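Local coordinates for malonyl CoA:acyl carrier protein malonyltransferase (Streptomyces coelicolor, PDB 1NM2) that probably transfers the malonyl group of malonyl-CoA to holo acyl carrier protein for fatty acid biosynthesis, at residues A[270-283]-A[286-299]. Numbering follows the deposited sequence.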
# COMPACT_ATOMS: atom_id res chain seq x y z
N VAL A 270 19.39 -0.80 -5.72
CA VAL A 270 18.87 -1.61 -4.62
C VAL A 270 19.51 -3.00 -4.57
O VAL A 270 19.65 -3.66 -5.61
CB VAL A 270 17.33 -1.77 -4.75
CG1 VAL A 270 16.98 -2.44 -6.08
CG2 VAL A 270 16.78 -2.58 -3.57
N THR A 271 19.91 -3.43 -3.38
CA THR A 271 20.53 -4.75 -3.22
C THR A 271 19.70 -5.65 -2.30
O THR A 271 19.88 -6.87 -2.28
CB THR A 271 21.97 -4.65 -2.64
OG1 THR A 271 21.95 -3.91 -1.42
CG2 THR A 271 22.90 -3.96 -3.65
N ALA A 272 18.79 -5.04 -1.55
CA ALA A 272 17.92 -5.79 -0.65
C ALA A 272 16.63 -5.03 -0.38
O ALA A 272 16.62 -3.80 -0.30
CB ALA A 272 18.64 -6.06 0.66
N ILE A 273 15.53 -5.77 -0.25
CA ILE A 273 14.22 -5.19 0.04
C ILE A 273 13.55 -5.95 1.17
O ILE A 273 13.46 -7.19 1.15
CB ILE A 273 13.27 -5.25 -1.18
CG1 ILE A 273 13.77 -4.32 -2.28
CG2 ILE A 273 11.86 -4.87 -0.76
CD1 ILE A 273 12.91 -4.37 -3.54
N ILE A 274 13.09 -5.21 2.17
CA ILE A 274 12.39 -5.78 3.30
C ILE A 274 10.98 -5.19 3.27
O ILE A 274 10.82 -3.97 3.22
CB ILE A 274 13.07 -5.42 4.64
CG1 ILE A 274 14.42 -6.12 4.75
CG2 ILE A 274 12.17 -5.81 5.81
CD1 ILE A 274 15.20 -5.78 6.00
N GLU A 275 9.98 -6.05 3.27
CA GLU A 275 8.59 -5.62 3.26
C GLU A 275 8.05 -5.77 4.69
O GLU A 275 8.12 -6.86 5.26
CB GLU A 275 7.79 -6.48 2.28
CG GLU A 275 6.28 -6.28 2.33
CD GLU A 275 5.54 -7.18 1.35
OE1 GLU A 275 6.06 -8.28 1.03
OE2 GLU A 275 4.45 -6.79 0.90
N VAL A 276 7.54 -4.69 5.27
CA VAL A 276 7.02 -4.77 6.63
C VAL A 276 5.75 -5.60 6.71
O VAL A 276 5.21 -6.03 5.70
CB VAL A 276 6.76 -3.35 7.22
CG1 VAL A 276 8.08 -2.58 7.27
CG2 VAL A 276 5.72 -2.59 6.37
N CYS A 277 5.29 -5.85 7.93
CA CYS A 277 4.09 -6.64 8.15
C CYS A 277 2.84 -5.93 7.66
O CYS A 277 2.66 -4.73 7.88
CB CYS A 277 3.95 -6.96 9.65
SG CYS A 277 2.47 -7.89 10.07
N PRO A 278 1.93 -6.66 6.98
CA PRO A 278 1.98 -8.08 6.63
C PRO A 278 2.61 -8.28 5.26
O PRO A 278 2.01 -7.95 4.24
CB PRO A 278 0.51 -8.48 6.67
CG PRO A 278 -0.15 -7.26 6.08
CD PRO A 278 0.59 -6.10 6.74
N GLY A 279 3.82 -8.83 5.23
CA GLY A 279 4.52 -9.02 3.98
C GLY A 279 4.15 -10.22 3.14
O GLY A 279 3.36 -11.07 3.55
N GLY A 280 4.73 -10.28 1.94
CA GLY A 280 4.47 -11.37 1.03
C GLY A 280 4.13 -10.91 -0.38
O GLY A 280 4.73 -11.37 -1.34
N THR A 281 3.17 -9.99 -0.49
CA THR A 281 2.74 -9.49 -1.79
C THR A 281 3.81 -8.70 -2.55
O THR A 281 4.13 -9.03 -3.69
CB THR A 281 1.48 -8.61 -1.65
OG1 THR A 281 1.75 -7.52 -0.76
CG2 THR A 281 0.32 -9.43 -1.10
N LEU A 282 4.37 -7.66 -1.92
CA LEU A 282 5.40 -6.87 -2.60
C LEU A 282 6.68 -7.68 -2.79
O LEU A 282 7.39 -7.51 -3.77
CB LEU A 282 5.68 -5.57 -1.83
CG LEU A 282 4.46 -4.64 -1.65
CD1 LEU A 282 4.91 -3.32 -1.02
CD2 LEU A 282 3.81 -4.37 -3.01
N THR A 283 6.96 -8.57 -1.84
CA THR A 283 8.15 -9.42 -1.93
C THR A 283 8.01 -10.36 -3.13
O THR A 283 8.98 -10.62 -3.83
CB THR A 283 8.33 -10.25 -0.64
OG1 THR A 283 8.68 -9.39 0.44
CG2 THR A 283 9.43 -11.28 -0.83
N ALA A 286 8.79 -8.40 -6.19
CA ALA A 286 10.21 -8.11 -6.28
C ALA A 286 10.99 -9.31 -6.82
O ALA A 286 11.91 -9.14 -7.62
CB ALA A 286 10.75 -7.71 -4.91
N LYS A 287 10.63 -10.51 -6.38
CA LYS A 287 11.31 -11.72 -6.83
C LYS A 287 11.18 -11.91 -8.33
O LYS A 287 11.99 -12.58 -8.96
CB LYS A 287 10.77 -12.95 -6.10
CG LYS A 287 11.10 -12.97 -4.61
CD LYS A 287 10.46 -14.17 -3.91
CE LYS A 287 10.67 -14.09 -2.41
NZ LYS A 287 9.97 -15.20 -1.70
N ARG A 288 10.14 -11.32 -8.91
CA ARG A 288 9.91 -11.43 -10.34
C ARG A 288 10.55 -10.29 -11.13
O ARG A 288 11.26 -10.54 -12.10
CB ARG A 288 8.40 -11.46 -10.63
CG ARG A 288 7.72 -12.73 -10.18
CD ARG A 288 6.29 -12.79 -10.66
NE ARG A 288 5.75 -14.14 -10.57
CZ ARG A 288 6.26 -15.19 -11.22
NH1 ARG A 288 7.33 -15.03 -12.00
NH2 ARG A 288 5.71 -16.39 -11.09
N ALA A 289 10.30 -9.06 -10.71
CA ALA A 289 10.82 -7.89 -11.41
C ALA A 289 12.23 -7.45 -11.01
O ALA A 289 12.88 -6.72 -11.75
CB ALA A 289 9.85 -6.72 -11.25
N LEU A 290 12.71 -7.88 -9.85
CA LEU A 290 14.03 -7.47 -9.40
C LEU A 290 14.97 -8.64 -9.13
O LEU A 290 15.37 -8.89 -7.98
CB LEU A 290 13.90 -6.60 -8.15
CG LEU A 290 13.02 -5.36 -8.35
CD1 LEU A 290 12.77 -4.67 -7.02
CD2 LEU A 290 13.68 -4.42 -9.34
N PRO A 291 15.35 -9.38 -10.18
CA PRO A 291 16.25 -10.53 -10.02
C PRO A 291 17.61 -10.10 -9.47
O PRO A 291 18.14 -9.06 -9.85
CB PRO A 291 16.33 -11.10 -11.43
CG PRO A 291 16.18 -9.88 -12.29
CD PRO A 291 15.06 -9.14 -11.61
N GLY A 292 18.16 -10.91 -8.56
CA GLY A 292 19.45 -10.59 -7.98
C GLY A 292 19.34 -9.76 -6.71
O GLY A 292 20.35 -9.50 -6.06
N VAL A 293 18.13 -9.36 -6.36
CA VAL A 293 17.90 -8.57 -5.16
C VAL A 293 17.39 -9.45 -4.02
O VAL A 293 16.45 -10.22 -4.20
CB VAL A 293 16.86 -7.45 -5.42
CG1 VAL A 293 16.61 -6.67 -4.15
CG2 VAL A 293 17.36 -6.53 -6.53
N LYS A 294 18.02 -9.35 -2.85
CA LYS A 294 17.58 -10.15 -1.70
C LYS A 294 16.28 -9.56 -1.19
O LYS A 294 16.15 -8.34 -1.09
CB LYS A 294 18.63 -10.14 -0.58
CG LYS A 294 19.92 -10.87 -0.92
CD LYS A 294 20.70 -11.25 0.34
CE LYS A 294 20.01 -12.35 1.14
NZ LYS A 294 20.81 -12.83 2.31
N THR A 295 15.32 -10.42 -0.87
CA THR A 295 14.04 -9.96 -0.37
C THR A 295 13.65 -10.71 0.89
O THR A 295 13.98 -11.89 1.06
CB THR A 295 12.91 -10.17 -1.41
OG1 THR A 295 12.80 -11.57 -1.70
CG2 THR A 295 13.20 -9.42 -2.69
N LEU A 296 12.96 -10.02 1.79
CA LEU A 296 12.51 -10.63 3.03
C LEU A 296 11.20 -9.97 3.44
O LEU A 296 11.08 -8.75 3.47
CB LEU A 296 13.55 -10.45 4.14
CG LEU A 296 13.29 -11.18 5.47
CD1 LEU A 296 14.58 -11.32 6.26
CD2 LEU A 296 12.24 -10.44 6.28
N ALA A 297 10.20 -10.80 3.75
CA ALA A 297 8.90 -10.30 4.16
C ALA A 297 8.70 -10.57 5.65
O ALA A 297 8.90 -11.69 6.12
CB ALA A 297 7.80 -10.98 3.35
N LEU A 298 8.31 -9.54 6.39
CA LEU A 298 8.05 -9.69 7.81
C LEU A 298 6.60 -10.14 8.00
O LEU A 298 5.67 -9.41 7.66
CB LEU A 298 8.25 -8.36 8.55
CG LEU A 298 9.69 -7.84 8.65
CD1 LEU A 298 9.69 -6.49 9.34
CD2 LEU A 298 10.54 -8.84 9.43
N LYS A 299 6.42 -11.35 8.50
CA LYS A 299 5.08 -11.86 8.74
C LYS A 299 4.81 -11.99 10.23
O LYS A 299 3.70 -11.70 10.69
CB LYS A 299 4.90 -13.20 8.02
CG LYS A 299 5.06 -13.07 6.51
CD LYS A 299 4.83 -14.38 5.79
CE LYS A 299 4.91 -14.20 4.28
NZ LYS A 299 4.61 -15.46 3.56
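Glu275 and Ala297 are paired in neighbouring parallel strands, 272-275 and 294-297, on the sheet face that helix 281-289 covers. The three elements form a beta-alpha-beta unit, and 294-297 is an edge strand of the parallel sheet. Ile273 N gives a bond to Lys294 O (2.8 Å), and Leu298 N a nearly straight one to Glu275 O (174°). Past the strands, Gly279 N bonds Leu298 O.

Glu275 runs from the strand to the start of the helix. Its CB lies beside Leu296 O. CG stands anti to the backbone N (chi1 171°), and the extended chain carries the carboxylate to the N-terminal end of helix 281-289. OE1 accepts three bonds. Gly280 N, at the N-cap position, reaches OE1 of Glu275 at 2.6 Å, from above the carboxylate plane. Thr283 N also comes from above, and Thr283 OG1 from the anti side, tilted 24° out of the carboxylate plane. OE2 takes Leu282 N, and Ala297 CB packs 4.0 Å from OE1 of Glu275. With an alanine here instead of Glu275, the N-H groups of Gly280, Leu282 and Thr283 and the Thr283 hydroxyl would probably lose the carboxylate that receives them, leaving a gap at the helix start.

Thr283 OG1 also rests on Ala297 CB (3.4 Å), while its CG2 meets Thr295 OG1. Farther along, Ile273 CD1 presses tightly on Leu290 CD1 (3.5 Å), the two side chains crossing at about a right angle. On the opposite face, helix 304-314 covers Ile274 and Leu296.

A buried carboxylate at the N-terminal end of a helix, gripped by four N-H or O-H donors, is likely to be stabilised in its charged form.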